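Local coordinates for protein RNA-dependent RNA polymerase (Taggert virus, PDB 6DX3) that carries a viral ovarian tumour (OTU) domain, a cysteine protease of the deubiquitinase type that probably removes ubiquitin from its targets, at residues K62-E67 with S109-V114; N87-R92 with S102-F107. One frame throughout, in Å; residues are numbered along the deposited sequence.

Interaction 1 of 2, residues K62-E67 with S109-V114; sequences KEQVRE and SQKAKV
Where helix 57-72 and the C-terminal end of helix 102-112 face each other on the surface of the OTU domain, Lys111 reaches across to Gln64 and Glu67. Lys111 NZ donates a hydrogen bond of 3.0 Å to the amide oxygen Gln64 OE1. The donor sits 24° off the carbonyl plane, and the C=O...N angle is 129°. Bent side chains bring the two groups together: Lys111 leaves its helix with CG anti to the backbone N (chi1 -179°), then bends at chi2 and chi4, while Gln64 bends at chi2, and the two cross at about a right angle. The lysine thus curls round the amide oxygen, with Lys111 CG and CE each 3.5 Å from Gln64 OE1. One turn further along helix 57-72, Glu67 CB lies 4.2 Å from Lys111 CE; beyond it, Ala68 and Leu71 also touch the lysine. Just past the helix end, Lys113 has positive phi, and its NZ hydrogen-bonds to Lys111 O from above the carbonyl plane. Between 62-67 and 109-114 one hydrogen bond, from a charged ammonium to a neutral amide, makes the polar link; Glu67 OE1, 4.8 Å from Lys111 NZ, is not in contact and would at most attract the ammonium through space.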
# COMPACT_ATOMS: atom_id res chain seq x y z
N LYS A 62 -1.36 -6.22 -9.78
CA LYS A 62 -1.63 -7.54 -9.22
C LYS A 62 -0.73 -8.61 -9.84
O LYS A 62 -0.29 -9.54 -9.15
CB LYS A 62 -3.10 -7.88 -9.43
CG LYS A 62 -3.60 -9.08 -8.66
CD LYS A 62 -5.13 -9.06 -8.57
CE LYS A 62 -5.67 -10.42 -8.17
NZ LYS A 62 -7.07 -10.36 -7.65
N GLU A 63 -0.44 -8.50 -11.14
CA GLU A 63 0.46 -9.45 -11.77
C GLU A 63 1.88 -9.31 -11.23
O GLU A 63 2.59 -10.31 -11.05
CB GLU A 63 0.44 -9.27 -13.29
CG GLU A 63 -0.92 -9.50 -13.92
CD GLU A 63 -0.95 -9.07 -15.37
OE1 GLU A 63 -0.00 -8.39 -15.81
OE2 GLU A 63 -1.94 -9.40 -16.06
N GLN A 64 2.30 -8.08 -10.94
CA GLN A 64 3.62 -7.86 -10.37
C GLN A 64 3.73 -8.40 -8.96
O GLN A 64 4.80 -8.87 -8.55
CB GLN A 64 3.95 -6.36 -10.39
CG GLN A 64 4.25 -5.81 -11.77
CD GLN A 64 5.62 -6.21 -12.28
OE1 GLN A 64 6.62 -6.06 -11.57
NE2 GLN A 64 5.67 -6.73 -13.49
N VAL A 65 2.63 -8.35 -8.19
CA VAL A 65 2.65 -8.87 -6.83
C VAL A 65 2.87 -10.38 -6.83
O VAL A 65 3.62 -10.91 -6.01
CB VAL A 65 1.35 -8.49 -6.09
CG1 VAL A 65 1.21 -9.27 -4.79
CG2 VAL A 65 1.30 -6.99 -5.83
N ARG A 66 2.23 -11.09 -7.77
CA ARG A 66 2.38 -12.54 -7.83
C ARG A 66 3.83 -12.95 -8.10
O ARG A 66 4.34 -13.89 -7.47
CB ARG A 66 1.46 -13.13 -8.90
CG ARG A 66 1.71 -14.61 -9.18
CD ARG A 66 0.70 -15.18 -10.16
NE ARG A 66 0.75 -14.49 -11.44
CZ ARG A 66 -0.21 -14.55 -12.36
NH1 ARG A 66 -1.30 -15.28 -12.14
NH2 ARG A 66 -0.08 -13.89 -13.50
N GLU A 67 4.50 -12.27 -9.03
CA GLU A 67 5.90 -12.58 -9.28
C GLU A 67 6.78 -12.08 -8.14
O GLU A 67 7.79 -12.73 -7.82
CB GLU A 67 6.35 -11.97 -10.61
CG GLU A 67 5.81 -12.72 -11.83
CD GLU A 67 6.08 -11.99 -13.13
OE1 GLU A 67 7.26 -11.71 -13.44
OE2 GLU A 67 5.10 -11.69 -13.86
N SER A 109 6.45 -3.32 -3.04
CA SER A 109 7.50 -2.36 -2.70
C SER A 109 8.88 -2.96 -2.94
O SER A 109 9.79 -2.26 -3.39
CB SER A 109 7.35 -1.92 -1.25
OG SER A 109 7.46 -3.03 -0.37
N GLN A 110 9.04 -4.25 -2.64
CA GLN A 110 10.31 -4.93 -2.92
C GLN A 110 10.55 -5.05 -4.42
O GLN A 110 11.68 -4.84 -4.89
CB GLN A 110 10.32 -6.32 -2.28
CG GLN A 110 10.27 -6.32 -0.76
CD GLN A 110 10.54 -7.69 -0.18
OE1 GLN A 110 11.62 -8.26 -0.38
NE2 GLN A 110 9.57 -8.24 0.54
N LYS A 111 9.51 -5.40 -5.19
CA LYS A 111 9.68 -5.60 -6.62
C LYS A 111 9.91 -4.28 -7.34
O LYS A 111 10.81 -4.16 -8.18
CB LYS A 111 8.46 -6.32 -7.20
CG LYS A 111 8.54 -6.62 -8.69
CD LYS A 111 9.18 -7.97 -8.96
CE LYS A 111 8.73 -8.55 -10.29
NZ LYS A 111 9.14 -7.71 -11.45
N ALA A 112 9.09 -3.27 -7.04
CA ALA A 112 9.19 -1.99 -7.73
C ALA A 112 10.24 -1.06 -7.14
O ALA A 112 10.52 -0.02 -7.74
CB ALA A 112 7.83 -1.28 -7.71
N LYS A 113 10.83 -1.41 -6.00
CA LYS A 113 11.81 -0.56 -5.33
C LYS A 113 11.25 0.85 -5.13
O LYS A 113 11.86 1.86 -5.51
CB LYS A 113 13.13 -0.52 -6.09
CG LYS A 113 13.99 -1.76 -5.91
CD LYS A 113 15.09 -1.84 -6.95
CE LYS A 113 14.83 -2.96 -7.94
NZ LYS A 113 13.46 -2.87 -8.52
N VAL A 114 10.05 0.92 -4.55
CA VAL A 114 9.38 2.17 -4.24
C VAL A 114 8.84 2.07 -2.82
O VAL A 114 8.42 1.00 -2.38
CB VAL A 114 8.24 2.47 -5.25
CG1 VAL A 114 7.18 1.39 -5.20
CG2 VAL A 114 7.63 3.84 -4.98

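Interaction 2 of 2, residues N87-R92 with S102-F107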
# COMPACT_ATOMS: atom_id res chain seq x y z
N ASN A 87 2.19 -21.51 -2.38
CA ASN A 87 1.18 -22.02 -3.31
C ASN A 87 -0.23 -21.68 -2.85
O ASN A 87 -1.09 -21.33 -3.67
CB ASN A 87 1.33 -23.53 -3.47
CG ASN A 87 2.62 -23.92 -4.15
OD1 ASN A 87 3.36 -24.78 -3.67
ND2 ASN A 87 2.91 -23.28 -5.28
N GLY A 88 -0.50 -21.80 -1.55
CA GLY A 88 -1.81 -21.46 -1.03
C GLY A 88 -2.05 -19.96 -0.97
O GLY A 88 -3.18 -19.50 -1.14
N TYR A 89 -0.99 -19.19 -0.73
CA TYR A 89 -1.12 -17.74 -0.71
C TYR A 89 -1.50 -17.21 -2.08
O TYR A 89 -2.42 -16.39 -2.21
CB TYR A 89 0.19 -17.11 -0.22
CG TYR A 89 0.32 -15.62 -0.48
CD1 TYR A 89 -0.27 -14.70 0.37
CD2 TYR A 89 1.06 -15.15 -1.55
CE1 TYR A 89 -0.14 -13.34 0.15
CE2 TYR A 89 1.20 -13.79 -1.79
CZ TYR A 89 0.59 -12.89 -0.93
OH TYR A 89 0.73 -11.54 -1.16
N LEU A 90 -0.81 -17.67 -3.13
CA LEU A 90 -1.11 -17.22 -4.48
C LEU A 90 -2.50 -17.65 -4.92
O LEU A 90 -3.20 -16.91 -5.61
CB LEU A 90 -0.06 -17.74 -5.46
CG LEU A 90 1.38 -17.23 -5.29
CD1 LEU A 90 2.32 -17.93 -6.26
CD2 LEU A 90 1.44 -15.71 -5.48
N ALA A 91 -2.93 -18.85 -4.51
CA ALA A 91 -4.25 -19.33 -4.89
C ALA A 91 -5.36 -18.44 -4.32
O ALA A 91 -6.44 -18.35 -4.90
CB ALA A 91 -4.45 -20.77 -4.44
N ARG A 92 -5.09 -17.77 -3.20
CA ARG A 92 -6.07 -16.87 -2.60
C ARG A 92 -6.02 -15.48 -3.22
O ARG A 92 -7.05 -14.97 -3.68
CB ARG A 92 -5.86 -16.78 -1.09
CG ARG A 92 -6.68 -15.68 -0.44
CD ARG A 92 -6.53 -15.68 1.08
NE ARG A 92 -5.16 -15.41 1.49
CZ ARG A 92 -4.63 -14.19 1.59
NH1 ARG A 92 -5.37 -13.13 1.31
NH2 ARG A 92 -3.37 -14.04 1.98
N SER A 102 -1.60 -5.60 3.48
CA SER A 102 -0.27 -5.00 3.62
C SER A 102 0.84 -5.91 3.12
O SER A 102 1.89 -5.42 2.68
CB SER A 102 -0.03 -4.62 5.09
OG SER A 102 0.11 -5.77 5.90
N LEU A 103 0.63 -7.23 3.16
CA LEU A 103 1.66 -8.14 2.65
C LEU A 103 1.84 -7.99 1.15
O LEU A 103 2.96 -8.14 0.64
CB LEU A 103 1.31 -9.58 3.01
CG LEU A 103 2.25 -10.66 2.45
CD1 LEU A 103 3.69 -10.39 2.89
CD2 LEU A 103 1.80 -12.04 2.89
N GLU A 104 0.76 -7.70 0.42
CA GLU A 104 0.89 -7.46 -1.01
C GLU A 104 1.59 -6.13 -1.29
O GLU A 104 2.33 -6.01 -2.27
CB GLU A 104 -0.49 -7.48 -1.68
CG GLU A 104 -1.15 -8.86 -1.73
CD GLU A 104 -1.58 -9.36 -0.36
OE1 GLU A 104 -0.85 -10.16 0.25
OE2 GLU A 104 -2.66 -8.94 0.11
N VAL A 105 1.37 -5.13 -0.43
CA VAL A 105 2.17 -3.91 -0.51
C VAL A 105 3.63 -4.23 -0.25
O VAL A 105 4.53 -3.71 -0.93
CB VAL A 105 1.64 -2.85 0.47
CG1 VAL A 105 2.54 -1.63 0.44
CG2 VAL A 105 0.21 -2.48 0.16
N ASN A 106 3.89 -5.07 0.75
CA ASN A 106 5.25 -5.50 1.06
C ASN A 106 5.95 -6.04 -0.18
O ASN A 106 7.05 -5.60 -0.53
CB ASN A 106 5.21 -6.55 2.17
CG ASN A 106 6.56 -6.80 2.82
OD1 ASN A 106 7.60 -6.73 2.16
ND2 ASN A 106 6.55 -7.10 4.11
N PHE A 107 5.31 -6.98 -0.87
CA PHE A 107 5.94 -7.60 -2.04
C PHE A 107 6.11 -6.60 -3.18
O PHE A 107 7.15 -6.60 -3.85
CB PHE A 107 5.12 -8.81 -2.49
CG PHE A 107 5.37 -10.03 -1.66
CD1 PHE A 107 6.66 -10.40 -1.31
CD2 PHE A 107 4.31 -10.82 -1.22
CE1 PHE A 107 6.89 -11.53 -0.55
CE2 PHE A 107 4.54 -11.95 -0.46
CZ PHE A 107 5.83 -12.30 -0.12
O HOH W 1 -5.07 -10.31 0.73
O HOH W 2 -2.34 -11.19 2.23
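The Tyr89 ring, on helix 86-93, meets Glu104, Phe107 and Leu103 of helix 102-112. The short helical segments are steeply crossed, at -107°, and their axes stay 13.0 Å apart, so long side chains have to bridge the gap. Tyr89 does so with CG anti to the backbone N (chi1 165°), and Tyr89 OH donates a short hydrogen bond of 2.5 Å to Glu104 OE1. The carboxylate oxygen lies at the edge of the tyrosine ring and is met on its anti side, 21° out of the carboxylate plane. Apolar groups pack around the same phenol: Leu103 CD2 approaches Tyr89 CE1 to 3.6 Å, and the Phe107 ring lies oblique to the tyrosine ring, its edge turned to the hydroxyl, with Phe107 CD2 3.7 Å from Tyr89 OH. Trp73 also meets the Tyr89 ring. Arg92 joins the glutamate through solvent: water 1 links NH1 to Glu104 OE2, and water 2 links NH2 to OE1, both waters lying in the guanidinium plane. Glu104 OE1 thus accepts from a phenol and water 2, and OE2 from water 1, with Ser101 OG as a further partner. These bonds would favour an ionised Glu104 in this buried setting, and Arg92, though its NE is salt-bridged to Glu84, would probably add to the effect through the waters.

Overall arrangement
Helix 102-112 is common to both contacts: interaction 2 uses its N-terminal part and interaction 1 its C-terminal end, with their centres about 11 Å apart. Along the chain, helices 57-72, 86-93 and 102-112 follow in that order, so interaction 2 is nested within the loop that interaction 1 closes. The two sites touch directly, Val65 packing on Glu104 and Arg66 on Leu90, which sets helix 57-72 against both helix 102-112 and helix 86-93. One lies at the surface and rests on a single hydrogen bond; the other is buried and mixes apolar packing with a polar cluster. Together they join three helices of the OTU domain, and helix 102-112 also packs on strand 116-121 of the mixed sheet through Val105.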